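Putative esterase/lipase/thioesterase (Silicibacter sp., PDB 2PBL) is a putative esterase, lipase or thioesterase of the alpha/beta-hydrolase fold that probably hydrolyses ester or thioester bonds. Local coordinates at residues A[33-38]-A[54-59]; A[142-147]-A[194-199]; A[205-210]-A[230-235]. All blocks are in the same frame, centred on the assembly; numbering follows the deposited sequence.

Contact 1: residues A[33-38]-A[54-59]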
loop_
_atom_site.group_PDB
_atom_site.type_symbol
_atom_site.label_atom_id
_atom_site.label_comp_id
_atom_site.label_asym_id
_atom_site.label_seq_id
_atom_site.Cartn_x
_atom_site.Cartn_y
_atom_site.Cartn_z
ATOM N N ASN A 33 12.152 -3.195 17.631
ATOM C CA ASN A 33 12.889 -3.527 18.835
ATOM C C ASN A 33 11.976 -3.845 19.997
ATOM O O ASN A 33 12.289 -4.729 20.781
ATOM C CB ASN A 33 13.843 -2.402 19.215
ATOM C CG ASN A 33 14.983 -2.256 18.244
ATOM O OD1 ASN A 33 15.330 -3.189 17.507
ATOM N ND2 ASN A 33 15.582 -1.073 18.231
ATOM N N SER A 34 10.836 -3.169 20.081
ATOM C CA SER A 34 9.864 -3.398 21.158
ATOM C C SER A 34 9.161 -4.739 21.101
ATOM O O SER A 34 8.723 -5.289 22.123
ATOM C CB SER A 34 8.784 -2.311 21.111
ATOM O OG SER A 34 7.989 -2.411 19.927
ATOM N N LEU A 35 9.086 -5.294 19.903
ATOM C CA LEU A 35 8.292 -6.490 19.698
ATOM C C LEU A 35 9.047 -7.782 19.974
ATOM O O LEU A 35 8.429 -8.857 20.107
ATOM C CB LEU A 35 7.758 -6.506 18.266
ATOM C CG LEU A 35 6.305 -6.868 18.169
ATOM C CD1 LEU A 35 5.445 -5.740 18.781
ATOM C CD2 LEU A 35 6.008 -7.068 16.709
ATOM N N GLN A 36 10.361 -7.703 20.032
ATOM C CA GLN A 36 11.156 -8.880 20.332
ATOM C C GLN A 36 10.861 -10.007 19.342
ATOM O O GLN A 36 10.784 -9.738 18.164
ATOM C CB GLN A 36 10.986 -9.299 21.821
ATOM C CG GLN A 36 11.276 -8.197 22.849
ATOM C CD GLN A 36 12.681 -7.590 22.684
ATOM O OE1 GLN A 36 13.641 -8.291 22.357
ATOM N NE2 GLN A 36 12.797 -6.293 22.914
ATOM N N ASP A 37 10.639 -11.245 19.785
ATOM C CA ASP A 37 10.465 -12.361 18.829
ATOM C C ASP A 37 9.108 -12.449 18.138
ATOM O O ASP A 37 8.924 -13.333 17.315
ATOM C CB ASP A 37 10.848 -13.737 19.422
ATOM N N ARG A 38 8.182 -11.543 18.465
ATOM C CA ARG A 38 6.931 -11.419 17.704
ATOM C C ARG A 38 7.153 -10.669 16.389
ATOM O O ARG A 38 6.241 -10.549 15.582
ATOM C CB ARG A 38 5.824 -10.793 18.525
ATOM C CG ARG A 38 5.316 -11.808 19.554
ATOM C CD ARG A 38 3.984 -11.450 20.193
ATOM N NE ARG A 38 4.025 -10.211 20.996
ATOM C CZ ARG A 38 3.435 -9.052 20.708
ATOM N NH1 ARG A 38 2.754 -8.861 19.595
ATOM N NH2 ARG A 38 3.569 -8.036 21.547
ATOM N N ASP A 54 8.413 -8.357 6.369
ATOM C CA ASP A 54 8.417 -8.443 7.803
ATOM C C ASP A 54 7.011 -8.936 8.205
ATOM O O ASP A 54 5.993 -8.592 7.589
ATOM C CB ASP A 54 8.742 -7.110 8.450
ATOM C CG ASP A 54 10.212 -6.670 8.252
ATOM O OD1 ASP A 54 11.111 -7.469 7.902
ATOM O OD2 ASP A 54 10.457 -5.473 8.456
ATOM N N LEU A 55 6.992 -9.808 9.192
ATOM C CA LEU A 55 5.772 -10.358 9.741
ATOM C C LEU A 55 5.736 -10.107 11.248
ATOM O O LEU A 55 6.586 -10.603 12.015
ATOM C CB LEU A 55 5.653 -11.836 9.431
ATOM C CG LEU A 55 4.364 -12.528 9.821
ATOM C CD1 LEU A 55 3.127 -11.901 9.137
ATOM C CD2 LEU A 55 4.478 -13.991 9.426
ATOM N N PHE A 56 4.764 -9.301 11.635
ATOM C CA PHE A 56 4.534 -8.935 13.019
ATOM C C PHE A 56 3.344 -9.719 13.549
ATOM O O PHE A 56 2.229 -9.617 13.032
ATOM C CB PHE A 56 4.344 -7.420 13.178
ATOM C CG PHE A 56 5.474 -6.636 12.579
ATOM C CD1 PHE A 56 6.738 -6.701 13.140
ATOM C CD2 PHE A 56 5.300 -5.908 11.412
ATOM C CE1 PHE A 56 7.793 -6.051 12.555
ATOM C CE2 PHE A 56 6.374 -5.253 10.827
ATOM C CZ PHE A 56 7.597 -5.318 11.409
ATOM N N LEU A 57 3.585 -10.454 14.632
ATOM C CA LEU A 57 2.581 -11.340 15.218
ATOM C C LEU A 57 1.970 -10.716 16.433
ATOM O O LEU A 57 2.713 -10.080 17.210
ATOM C CB LEU A 57 3.243 -12.638 15.661
ATOM C CG LEU A 57 3.978 -13.368 14.543
ATOM C CD1 LEU A 57 4.757 -14.520 15.062
ATOM C CD2 LEU A 57 3.031 -13.821 13.446
ATOM N N PRO A 58 0.638 -10.909 16.626
ATOM C CA PRO A 58 -0.036 -10.430 17.812
ATOM C C PRO A 58 0.281 -11.389 18.935
ATOM O O PRO A 58 0.917 -12.413 18.716
ATOM C CB PRO A 58 -1.533 -10.533 17.444
ATOM C CG PRO A 58 -1.609 -11.662 16.522
ATOM C CD PRO A 58 -0.288 -11.676 15.762
ATOM N N GLU A 59 -0.176 -11.069 20.133
ATOM C CA GLU A 59 0.095 -11.957 21.248
ATOM C C GLU A 59 -0.671 -13.268 21.199
ATOM O O GLU A 59 -0.104 -14.308 21.499
ATOM C CB GLU A 59 -0.158 -11.251 22.567
ATOM C CG GLU A 59 0.925 -10.288 22.925
ATOM C CD GLU A 59 0.792 -9.863 24.362
ATOM O OE1 GLU A 59 -0.026 -8.983 24.652
ATOM O OE2 GLU A 59 1.520 -10.435 25.173
#
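Arg38 meets Leu57 twice, once through its backbone and once through its side chain, and the two bonds run in opposite directions. Leu57 N donates to Arg38 O over 2.8 Å with an N-H...O angle of 168°, a nearly straight bond. The same acceptor is approached by the CA of Phe56, at 3.5 Å from Arg38 O, as a CA-H...O contact. The carbonyl of Leu57 is in turn taken by Arg38 NH1 at 2.7 Å, on a lone pair of the oxygen; the N-H...O angle of 147° makes this the more bent of the two bonds, and the oxygen sits 16° out of the guanidinium plane. The arginine chain bends at chi3, bringing NE to the CG of Glu59. Glu59 lies over one guanidinium face by its methylene, CG standing 3.6 Å from Arg38 CZ, above the centre of the group. Its carboxylate is farther off, with 4.8 Å between Glu59 OE2 and Arg38 NH2, so any attraction between the opposite charges acts without contact.

The contact joins the end of helix 20-35, where Gln36 takes positive phi, to the end of strand 52-56 at one margin of the central mixed sheet of the alpha/beta-hydrolase fold. Arg38 immediately precedes strand 39-44, one of the two edge strands and the antiparallel neighbour of 52-56. Arg38 N is itself satisfied by Leu35 O, closing the short turn after the helix. Apart from these bonds, Leu35 CD2 reaches Phe56 CD1 at 3.7 Å, the two side chains crossing at about a right angle. The phenyl ring also meets Phe31 edge-to-face, while Asp54 OD1 accepts from Asn42 N and forms a salt bridge with Lys79.

Contact 2: residues A[142-147]-A[194-199]; sequences LVARML and ESPVEM
Arg145 and Glu194 form the charged part of this buried contact. The arginine grips the carboxylate side-on with two nitrogens: NE donates to Glu194 OE1 at 2.8 Å (N-H...O 159°) and NH2 to Glu194 OE2 at 3.0 Å. The two flat groups are not coplanar but turned 59° apart, and both oxygens are met from above the carboxylate plane. Bends at chi2 and chi3 fold the arginine chain, whose CD lies beside Pro196 CG.

Met199, a selenomethionine, supplies a softer partner at the guanidinium edge, its SE lying near the plane at 3.5 Å from Arg145 NH1. Its methyl continues the packing, CE coming to 3.3 Å from Ala144 O and 4.0 Å from Leu147 CB. Ala144 CB rests 4.0 Å from Pro196 CG, so helix 138-145 and the loop before strand 206-212 also meet through apolar surfaces.

Second partners extend the polar network: Asp148 pairs with Arg145 NH1 and Thr113 bonds Glu194 OE1. With one arginine set between two carboxylates, its buried positive charge is probably well compensated, and the bonds at NE, NH1 and NH2 would restrict rotation of the guanidinium.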
loop_
_atom_site.group_PDB
_atom_site.type_symbol
_atom_site.label_atom_id
_atom_site.label_comp_id
_atom_site.label_asym_id
_atom_site.label_seq_id
_atom_site.Cartn_x
_atom_site.Cartn_y
_atom_site.Cartn_z
ATOM N N LEU A 142 -0.728 -0.822 -5.640
ATOM C CA LEU A 142 -0.353 -2.239 -5.603
ATOM C C LEU A 142 -1.397 -3.124 -4.891
ATOM O O LEU A 142 -1.694 -4.242 -5.323
ATOM C CB LEU A 142 1.016 -2.367 -4.953
ATOM C CG LEU A 142 2.197 -1.759 -5.739
ATOM C CD1 LEU A 142 3.417 -1.573 -4.833
ATOM C CD2 LEU A 142 2.492 -2.640 -7.011
ATOM N N VAL A 143 -2.000 -2.633 -3.808
ATOM C CA VAL A 143 -3.035 -3.453 -3.169
ATOM C C VAL A 143 -4.295 -3.534 -4.035
ATOM O O VAL A 143 -4.944 -4.560 -4.050
ATOM C CB VAL A 143 -3.357 -3.087 -1.687
ATOM C CG1 VAL A 143 -2.159 -3.385 -0.788
ATOM C CG2 VAL A 143 -3.878 -1.661 -1.535
ATOM N N ALA A 144 -4.604 -2.486 -4.809
ATOM C CA ALA A 144 -5.738 -2.506 -5.725
ATOM C C ALA A 144 -5.573 -3.588 -6.840
ATOM O O ALA A 144 -6.504 -4.315 -7.132
ATOM C CB ALA A 144 -5.934 -1.167 -6.325
ATOM N N ARG A 145 -4.375 -3.742 -7.339
ATOM C CA ARG A 145 -4.040 -4.754 -8.353
ATOM C C ARG A 145 -4.183 -6.179 -7.847
ATOM O O ARG A 145 -4.240 -7.130 -8.650
ATOM C CB ARG A 145 -2.588 -4.558 -8.786
ATOM C CG ARG A 145 -2.267 -3.219 -9.376
ATOM C CD ARG A 145 -2.931 -3.075 -10.719
ATOM N NE ARG A 145 -2.263 -3.984 -11.678
ATOM C CZ ARG A 145 -2.793 -5.019 -12.345
ATOM N NH1 ARG A 145 -4.060 -5.402 -12.244
ATOM N NH2 ARG A 145 -1.983 -5.709 -13.135
HETATM N N MSE A 146 -4.138 -6.361 -6.513
HETATM C CA MSE A 146 -4.273 -7.697 -5.916
HETATM C C MSE A 146 -5.664 -8.273 -6.065
HETATM O O MSE A 146 -5.852 -9.469 -5.849
HETATM C CB MSE A 146 -3.884 -7.666 -4.458
HETATM C CG MSE A 146 -2.413 -7.319 -4.174
HETATM SE SE MSE A 146 -1.219 -8.503 -5.152
HETATM C CE MSE A 146 -0.806 -7.259 -6.751
ATOM N N LEU A 147 -6.649 -7.443 -6.420
ATOM C CA LEU A 147 -7.999 -7.931 -6.631
ATOM C C LEU A 147 -8.178 -8.492 -8.046
ATOM O O LEU A 147 -9.255 -8.993 -8.363
ATOM C CB LEU A 147 -9.030 -6.850 -6.351
ATOM C CG LEU A 147 -9.177 -6.489 -4.879
ATOM C CD1 LEU A 147 -10.119 -5.296 -4.684
ATOM C CD2 LEU A 147 -9.698 -7.725 -4.118
ATOM N N GLU A 194 -1.635 -1.430 -16.293
ATOM C CA GLU A 194 -1.388 -1.389 -14.836
ATOM C C GLU A 194 -2.305 -0.451 -14.027
ATOM O O GLU A 194 -2.077 -0.273 -12.834
ATOM C CB GLU A 194 0.072 -1.097 -14.520
ATOM C CG GLU A 194 0.970 -2.323 -14.754
ATOM C CD GLU A 194 0.571 -3.469 -13.915
ATOM O OE1 GLU A 194 0.260 -3.228 -12.745
ATOM O OE2 GLU A 194 0.489 -4.635 -14.421
ATOM N N SER A 195 -3.336 0.098 -14.661
ATOM C CA SER A 195 -4.241 1.012 -14.009
ATOM C C SER A 195 -5.440 0.266 -13.418
ATOM O O SER A 195 -6.200 -0.349 -14.131
ATOM C CB SER A 195 -4.763 2.074 -14.981
ATOM O OG SER A 195 -3.701 2.852 -15.505
ATOM N N PRO A 196 -5.613 0.334 -12.100
ATOM C CA PRO A 196 -6.760 -0.224 -11.406
ATOM C C PRO A 196 -8.123 0.207 -11.974
ATOM O O PRO A 196 -9.050 -0.586 -11.977
ATOM C CB PRO A 196 -6.536 0.300 -9.979
ATOM C CG PRO A 196 -5.107 0.349 -9.879
ATOM C CD PRO A 196 -4.631 0.847 -11.128
ATOM N N VAL A 197 -8.253 1.438 -12.483
ATOM C CA VAL A 197 -9.532 1.844 -13.058
ATOM C C VAL A 197 -9.920 0.972 -14.261
ATOM O O VAL A 197 -11.100 0.857 -14.558
ATOM C CB VAL A 197 -9.598 3.336 -13.494
ATOM C CG1 VAL A 197 -9.428 4.218 -12.348
ATOM C CG2 VAL A 197 -8.593 3.639 -14.610
ATOM N N GLU A 198 -8.939 0.327 -14.893
ATOM C CA GLU A 198 -9.181 -0.558 -16.054
ATOM C C GLU A 198 -9.598 -1.981 -15.744
ATOM O O GLU A 198 -9.952 -2.747 -16.642
ATOM C CB GLU A 198 -7.914 -0.614 -16.898
ATOM C CG GLU A 198 -7.565 0.716 -17.438
ATOM C CD GLU A 198 -8.635 1.262 -18.372
ATOM O OE1 GLU A 198 -9.006 0.544 -19.324
ATOM O OE2 GLU A 198 -9.089 2.406 -18.131
HETATM N N MSE A 199 -9.532 -2.356 -14.472
HETATM C CA MSE A 199 -9.794 -3.717 -14.071
HETATM C C MSE A 199 -11.241 -3.958 -14.021
HETATM O O MSE A 199 -11.960 -3.297 -13.295
HETATM C CB MSE A 199 -9.156 -3.993 -12.714
HETATM C CG MSE A 199 -7.743 -4.160 -12.799
HETATM SE SE MSE A 199 -6.984 -3.996 -10.914
HETATM C CE MSE A 199 -8.056 -5.285 -9.897
#

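Contact 3: residues A[205-210]-A[230-235]; sequences AKVTVW and WDADHV
Val209 O accepts the shortest backbone bond between the two strands, from Val235 N at 2.8 Å and nearly straight at 175°. The CA of His234 adds a CA-H...O contact to this oxygen, and the imidazole presents its edge there, CD2 lying 3.5 Å from Val209 O. Val209 N donates to Asp233 O and Asp233 N to Val207 O, both at 3.0 Å, completing a parallel pairing of Thr208 with Asp233, Val209 with His234 and Trp210 with Val235. Helix 217-230 links the strands in a beta-alpha-beta crossover, and 233-237 is an edge strand of the sheet.

On the Thr208 and Trp210 side, a water bridges Thr208 OG1 and Asp233 OD2, donating to the carboxylate at 2.6 Å. With CG of Trp210 anti to the backbone N (chi1 -170°), the indole lies alongside Val235, whose CG1 stands 3.6 Å from the six-membered ring centroid, 8° off the normal, a CH-pi contact. Helix 255-261 also packs on this indole. An alanine in place of Trp210 would probably open a gap beside Val235 and leave its CG1 methyl without the aromatic face.

Val207 CG1 touches the Trp230 ring edge at CE3 (3.8 Å), while Trp230 NE1 bonds Pro196 O. Backbone bonds thus fix the strand register, whereas the bridging water and the buried indole suggest that the Thr208/Trp210 side is more hydrated near Asp233 than near Trp210.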
loop_
_atom_site.group_PDB
_atom_site.type_symbol
_atom_site.label_atom_id
_atom_site.label_comp_id
_atom_site.label_asym_id
_atom_site.label_seq_id
_atom_site.Cartn_x
_atom_site.Cartn_y
_atom_site.Cartn_z
ATOM N N ALA A 205 -14.586 -8.293 -2.519
ATOM C CA ALA A 205 -13.970 -7.702 -1.315
ATOM C C ALA A 205 -14.548 -6.311 -1.150
ATOM O O ALA A 205 -14.950 -5.707 -2.139
ATOM C CB ALA A 205 -12.493 -7.613 -1.440
ATOM N N LYS A 206 -14.634 -5.835 0.093
ATOM C CA LYS A 206 -15.151 -4.495 0.331
ATOM C C LYS A 206 -13.930 -3.586 0.164
ATOM O O LYS A 206 -12.926 -3.703 0.908
ATOM C CB LYS A 206 -15.740 -4.366 1.728
ATOM C CG LYS A 206 -16.575 -3.097 1.948
ATOM C CD LYS A 206 -17.176 -3.123 3.375
ATOM C CE LYS A 206 -18.272 -2.067 3.686
ATOM N NZ LYS A 206 -18.794 -2.281 5.140
ATOM N N VAL A 207 -14.039 -2.678 -0.791
ATOM C CA VAL A 207 -13.000 -1.747 -1.112
ATOM C C VAL A 207 -13.428 -0.354 -0.618
ATOM O O VAL A 207 -14.502 0.111 -0.931
ATOM C CB VAL A 207 -12.770 -1.646 -2.660
ATOM C CG1 VAL A 207 -11.622 -0.606 -2.950
ATOM C CG2 VAL A 207 -12.425 -2.982 -3.251
ATOM N N THR A 208 -12.532 0.303 0.110
ATOM C CA THR A 208 -12.784 1.645 0.641
ATOM C C THR A 208 -11.566 2.493 0.268
ATOM O O THR A 208 -10.463 2.199 0.701
ATOM C CB THR A 208 -12.998 1.640 2.167
ATOM O OG1 THR A 208 -14.082 0.762 2.528
ATOM C CG2 THR A 208 -13.339 3.065 2.659
ATOM N N VAL A 209 -11.782 3.510 -0.552
ATOM C CA VAL A 209 -10.722 4.422 -0.955
ATOM C C VAL A 209 -10.653 5.521 0.098
ATOM O O VAL A 209 -11.623 6.216 0.400
ATOM C CB VAL A 209 -10.932 4.975 -2.358
ATOM C CG1 VAL A 209 -9.716 5.826 -2.781
ATOM C CG2 VAL A 209 -11.166 3.841 -3.323
ATOM N N TRP A 210 -9.480 5.634 0.685
ATOM C CA TRP A 210 -9.252 6.532 1.806
ATOM C C TRP A 210 -8.258 7.577 1.342
ATOM O O TRP A 210 -7.155 7.266 0.956
ATOM C CB TRP A 210 -8.714 5.696 2.974
ATOM C CG TRP A 210 -8.645 6.397 4.248
ATOM C CD1 TRP A 210 -7.765 7.393 4.589
ATOM C CD2 TRP A 210 -9.515 6.225 5.360
ATOM N NE1 TRP A 210 -8.030 7.822 5.856
ATOM C CE2 TRP A 210 -9.108 7.136 6.349
ATOM C CE3 TRP A 210 -10.607 5.379 5.621
ATOM C CZ2 TRP A 210 -9.732 7.215 7.609
ATOM C CZ3 TRP A 210 -11.238 5.471 6.854
ATOM C CH2 TRP A 210 -10.782 6.370 7.842
ATOM N N TRP A 230 -15.137 1.405 -9.631
ATOM C CA TRP A 230 -15.455 0.173 -8.876
ATOM C C TRP A 230 -16.660 0.281 -7.960
ATOM O O TRP A 230 -16.984 -0.666 -7.198
ATOM C CB TRP A 230 -14.226 -0.131 -8.003
ATOM C CG TRP A 230 -12.947 -0.615 -8.688
ATOM C CD1 TRP A 230 -12.617 -0.565 -10.019
ATOM C CD2 TRP A 230 -11.785 -1.141 -8.011
ATOM N NE1 TRP A 230 -11.369 -1.110 -10.211
ATOM C CE2 TRP A 230 -10.843 -1.471 -8.989
ATOM C CE3 TRP A 230 -11.502 -1.449 -6.662
ATOM C CZ2 TRP A 230 -9.613 -2.002 -8.675
ATOM C CZ3 TRP A 230 -10.253 -2.030 -6.357
ATOM C CH2 TRP A 230 -9.337 -2.298 -7.364
ATOM N N ASP A 231 -17.326 1.428 -7.978
ATOM C CA ASP A 231 -18.377 1.676 -7.011
ATOM C C ASP A 231 -17.890 1.356 -5.560
ATOM O O ASP A 231 -18.578 0.650 -4.771
ATOM C CB ASP A 231 -19.597 0.859 -7.415
ATOM C CG ASP A 231 -20.871 1.299 -6.711
ATOM O OD1 ASP A 231 -20.889 2.385 -6.071
ATOM O OD2 ASP A 231 -21.866 0.534 -6.808
ATOM N N ALA A 232 -16.696 1.844 -5.206
ATOM C CA ALA A 232 -16.109 1.545 -3.909
ATOM C C ALA A 232 -16.616 2.530 -2.880
ATOM O O ALA A 232 -17.175 3.555 -3.259
ATOM C CB ALA A 232 -14.572 1.631 -3.984
ATOM N N ASP A 233 -16.470 2.216 -1.581
ATOM C CA ASP A 233 -16.730 3.219 -0.526
ATOM C C ASP A 233 -15.624 4.289 -0.685
ATOM O O ASP A 233 -14.592 4.059 -1.342
ATOM C CB ASP A 233 -16.719 2.650 0.900
ATOM C CG ASP A 233 -17.961 1.762 1.216
ATOM O OD1 ASP A 233 -18.754 1.496 0.288
ATOM O OD2 ASP A 233 -18.134 1.331 2.388
ATOM N N HIS A 234 -15.860 5.466 -0.099
ATOM C CA HIS A 234 -14.955 6.588 -0.201
ATOM C C HIS A 234 -14.945 7.377 1.080
ATOM O O HIS A 234 -15.977 7.847 1.482
ATOM C CB HIS A 234 -15.449 7.486 -1.341
ATOM C CG HIS A 234 -14.514 8.602 -1.704
ATOM N ND1 HIS A 234 -14.900 9.635 -2.537
ATOM C CD2 HIS A 234 -13.191 8.808 -1.431
ATOM C CE1 HIS A 234 -13.870 10.438 -2.742
ATOM N NE2 HIS A 234 -12.822 9.963 -2.088
ATOM N N VAL A 235 -13.760 7.522 1.678
ATOM C CA VAL A 235 -13.542 8.317 2.876
ATOM C C VAL A 235 -12.533 9.449 2.635
ATOM O O VAL A 235 -11.395 9.211 2.164
ATOM C CB VAL A 235 -13.056 7.482 4.028
ATOM C CG1 VAL A 235 -12.758 8.388 5.243
ATOM C CG2 VAL A 235 -14.112 6.425 4.426
HETATM O O HOH W 1 -16.247 1.214 4.111
#

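How the contacts relate
Contacts 2 and 3 are neighbours, with centres 13 Å apart, and touch directly: Leu147 CD1 packs 3.6 Å from Val207 CG2 and Ala144 O lies 3.5 Å from Trp230 CH2, beside the probable Trp230-Pro196 hydrogen bond of 3.0 Å between NE1 and O. Contact 1 is remote, its centre 30 Å from each of the others; its nearest atoms are about 13 Å from contact 2 and about 19 Å from contact 3. Contacts 1 and 3 nevertheless reach the same sheet, at strand 52-56 and at strands 206-212 and 233-237. Helix 138-145 of contact 2 follows a probable nucleophile elbow at Ser137; Trp210 of contact 3 lies near, without touching, the likely triad of Ser137, His242 and Glu215.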